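Local coordinates for protein computational Design of Enzyme (Synthetic construct, PDB 3TP4) that is a computationally designed protein on a glycosyl hydrolase family 26 barrel scaffold, probably built to carry an activated serine-containing catalytic triad, at residues D246-T251 with M319-N324. Sequence-based numbering, arbitrary orientation.
Sequences DTYDST and METGEN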
ATOM      1  N   ASP A 246       5.981  -8.257  -3.745  1.00 26.73           N
ATOM      2  CA  ASP A 246       6.363  -8.918  -2.499  1.00 24.19           C
ATOM      3  C   ASP A 246       6.855 -10.329  -2.796  1.00 30.13           C
ATOM      4  O   ASP A 246       6.092 -11.166  -3.280  1.00 28.93           O
ATOM      5  CB  ASP A 246       5.164  -8.983  -1.548  1.00 25.71           C
ATOM      6  CG  ASP A 246       4.521  -7.623  -1.327  1.00 33.15           C
ATOM      7  OD1 ASP A 246       5.249  -6.642  -1.074  1.00 24.29           O
ATOM      8  OD2 ASP A 246       3.286  -7.530  -1.427  1.00 45.05           O
ATOM      9  N   THR A 247       8.125 -10.590  -2.503  1.00 26.70           N
ATOM     10  CA  THR A 247       8.718 -11.877  -2.820  1.00 29.74           C
ATOM     11  C   THR A 247       9.730 -12.301  -1.769  1.00 28.67           C
ATOM     12  O   THR A 247      10.754 -11.634  -1.572  1.00 25.79           O
ATOM     13  CB  THR A 247       9.437 -11.839  -4.181  1.00 31.14           C
ATOM     14  OG1 THR A 247       8.494 -11.508  -5.201  1.00 33.53           O
ATOM     15  CG2 THR A 247      10.047 -13.192  -4.494  1.00 29.83           C
ATOM     16  N   TYR A 248       9.433 -13.404  -1.088  1.00 27.25           N
ATOM     17  CA  TYR A 248      10.379 -14.018  -0.169  1.00 29.80           C
ATOM     18  C   TYR A 248      10.863 -15.321  -0.792  1.00 32.13           C
ATOM     19  O   TYR A 248      10.117 -15.977  -1.510  1.00 28.68           O
ATOM     20  CB  TYR A 248       9.734 -14.279   1.192  1.00 30.79           C
ATOM     21  CG  TYR A 248       9.693 -13.071   2.104  1.00 36.51           C
ATOM     22  CD1 TYR A 248       9.585 -11.785   1.593  1.00 31.66           C
ATOM     23  CD2 TYR A 248       9.783 -13.217   3.478  1.00 42.97           C
ATOM     24  CE1 TYR A 248       9.560 -10.672   2.439  1.00 29.66           C
ATOM     25  CE2 TYR A 248       9.752 -12.116   4.325  1.00 47.79           C
ATOM     26  CZ  TYR A 248       9.641 -10.846   3.798  1.00 38.97           C
ATOM     27  OH  TYR A 248       9.624  -9.753   4.645  1.00 35.32           O
ATOM     28  N   ASP A 249      12.119 -15.677  -0.544  1.00 28.60           N
ATOM     29  CA  ASP A 249      12.687 -16.916  -1.075  1.00 27.61           C
ATOM     30  C   ASP A 249      13.751 -17.422  -0.119  1.00 34.67           C
ATOM     31  O   ASP A 249      14.421 -16.626   0.550  1.00 29.07           O
ATOM     32  CB  ASP A 249      13.284 -16.694  -2.474  1.00 29.28           C
ATOM     33  CG  ASP A 249      14.352 -17.741  -2.842  1.00 39.07           C
ATOM     34  OD1 ASP A 249      14.008 -18.798  -3.424  1.00 35.88           O
ATOM     35  OD2 ASP A 249      15.546 -17.495  -2.564  1.00 31.91           O
ATOM     36  N   SER A 250      13.891 -18.742  -0.028  1.00 32.32           N
ATOM     37  CA  SER A 250      14.952 -19.332   0.785  1.00 35.71           C
ATOM     38  C   SER A 250      15.880 -20.253  -0.016  1.00 38.93           C
ATOM     39  O   SER A 250      16.771 -20.879   0.560  1.00 41.00           O
ATOM     40  CB  SER A 250      14.374 -20.073   2.001  1.00 33.08           C
ATOM     41  OG  SER A 250      13.633 -21.203   1.586  1.00 40.36           O
ATOM     42  N   THR A 251      15.684 -20.331  -1.333  1.00 36.65           N
ATOM     43  CA  THR A 251      16.546 -21.161  -2.183  1.00 36.09           C
ATOM     44  C   THR A 251      17.783 -20.427  -2.703  1.00 42.95           C
ATOM     45  O   THR A 251      18.857 -21.017  -2.818  1.00 46.64           O
ATOM     46  CB  THR A 251      15.804 -21.743  -3.405  1.00 38.19           C
ATOM     47  OG1 THR A 251      15.592 -20.716  -4.384  1.00 38.17           O
ATOM     48  CG2 THR A 251      14.466 -22.353  -2.997  1.00 39.96           C
HETATM   49  N   MSE A 319      13.321  -1.376  -1.120  1.00 25.76           N
HETATM   50  CA  MSE A 319      13.060  -2.782  -0.839  1.00 24.61           C
HETATM   51  C   MSE A 319      13.109  -2.986   0.674  1.00 22.63           C
HETATM   52  O   MSE A 319      14.134  -2.745   1.311  1.00 24.01           O
HETATM   53  CB  MSE A 319      14.104  -3.663  -1.525  1.00 24.85           C
HETATM   54  CG  MSE A 319      15.521  -3.356  -1.095  1.00 23.86           C
HETATM   55 SE   MSE A 319      16.807  -4.180  -2.320  1.00 48.69          SE
HETATM   56  CE  MSE A 319      16.381  -6.070  -2.030  1.00 30.09           C
ATOM     57  N   GLU A 320      11.989  -3.420   1.243  1.00 22.67           N
ATOM     58  CA  GLU A 320      11.841  -3.515   2.689  1.00 22.67           C
ATOM     59  C   GLU A 320      11.784  -4.979   3.118  1.00 20.68           C
ATOM     60  O   GLU A 320      11.075  -5.785   2.506  1.00 24.72           O
ATOM     61  CB  GLU A 320      10.554  -2.793   3.136  1.00 18.08           C
ATOM     62  CG  GLU A 320      10.385  -2.785   4.658  1.00 22.99           C
ATOM     63  CD  GLU A 320       8.964  -2.411   5.094  1.00 29.17           C
ATOM     64  OE1 GLU A 320       8.267  -1.679   4.354  1.00 24.52           O
ATOM     65  OE2 GLU A 320       8.558  -2.838   6.194  1.00 35.10           O
ATOM     66  N   THR A 321      12.537  -5.333   4.155  1.00 25.30           N
ATOM     67  CA  THR A 321      12.487  -6.697   4.680  1.00 22.81           C
ATOM     68  C   THR A 321      11.835  -6.717   6.068  1.00 29.01           C
ATOM     69  O   THR A 321      11.558  -5.667   6.649  1.00 24.55           O
ATOM     70  CB  THR A 321      13.876  -7.384   4.703  1.00 24.45           C
ATOM     71  OG1 THR A 321      13.714  -8.813   4.693  1.00 27.20           O
ATOM     72  CG2 THR A 321      14.663  -6.976   5.945  1.00 20.31           C
ATOM     73  N   GLY A 322      11.602  -7.915   6.593  1.00 26.20           N
ATOM     74  CA  GLY A 322      10.684  -8.087   7.706  1.00 28.13           C
ATOM     75  C   GLY A 322      11.179  -7.742   9.103  1.00 31.37           C
ATOM     76  O   GLY A 322      12.356  -7.445   9.328  1.00 29.72           O
ATOM     77  N   GLU A 323      10.259  -7.818  10.059  1.00 27.31           N
ATOM     78  CA  GLU A 323      10.532  -7.417  11.436  1.00 26.99           C
ATOM     79  C   GLU A 323      11.480  -8.377  12.170  1.00 25.47           C
ATOM     80  O   GLU A 323      11.414  -9.593  11.996  1.00 31.58           O
ATOM     81  CB  GLU A 323       9.202  -7.299  12.202  1.00 29.52           C
ATOM     82  CG  GLU A 323       9.314  -6.622  13.566  1.00 41.04           C
ATOM     83  CD  GLU A 323       7.949  -6.224  14.123  1.00 49.96           C
ATOM     84  OE1 GLU A 323       6.947  -6.859  13.734  1.00 48.51           O
ATOM     85  OE2 GLU A 323       7.876  -5.273  14.933  1.00 53.10           O
ATOM     86  N   ASN A 324      12.358  -7.827  12.998  1.00 28.37           N
ATOM     87  CA  ASN A 324      13.235  -8.651  13.824  1.00 29.18           C
ATOM     88  C   ASN A 324      12.593  -8.962  15.192  1.00 28.62           C
ATOM     89  O   ASN A 324      12.907  -8.324  16.186  1.00 30.24           O
ATOM     90  CB  ASN A 324      14.586  -7.963  14.010  1.00 24.74           C
ATOM     91  CG  ASN A 324      15.556  -8.265  12.876  1.00 27.53           C
ATOM     92  OD1 ASN A 324      15.146  -8.599  11.770  1.00 28.80           O
ATOM     93  ND2 ASN A 324      16.847  -8.177  13.161  1.00 25.99           N
TER
HETATM   94  O   HOH W   1       9.098  -7.294   4.064  1.00 23.95           O
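At the C-terminal mouth of a TIM-barrel, where strands 242-249 and 318-321 end, Tyr248 reaches over to Thr321 and Gly322 and joins two parts of the wall that share no backbone hydrogen bond. The two strands stand apart, with 9.0 Å between the CA atoms of Tyr248 and Thr321, so the span is made by one long side chain and one water. With CG anti to the carbonyl carbon (chi1 -82°), the ring of Tyr248 extends from its strand toward segment 319-324, and its hydroxyl end does the touching. The OH lies 3.3 Å from Gly322 N, at an angle too poor for a hydrogen bond, and 3.6 Å from Gly322 CA; Gly322, having no side chain, lets the hydroxyl settle beside its backbone. The polar link is made instead by a water lying in the plane of the ring at its edge, 2.6 Å from Tyr248 OH. The same water donates to Glu320 O at 2.9 Å, tying the phenol to the main chain of Glu320, while the carboxylate takes no part and is hydrogen-bonded through OE2 to His37 ND1. Thr321 stands to one side: its OG1 is 4.2 Å from Tyr248 OH and is hydrogen-bonded to Phe283 O of strand 282-285, which lies between the two strands in the barrel wall. Just past Tyr248 the chain leaves its strand through an Asx turn, Thr251 N meeting Asp249 OD1 at 3.1 Å from above the carboxylate plane (50° out of it); Thr251 OG1 takes the syn lone pair of the same oxygen. Glu320 also falls in a Ser-His-Glu pattern with Ser70 and His37, consistent with a designed catalytic triad at the C-terminal strand ends, where TIM-barrel active sites lie.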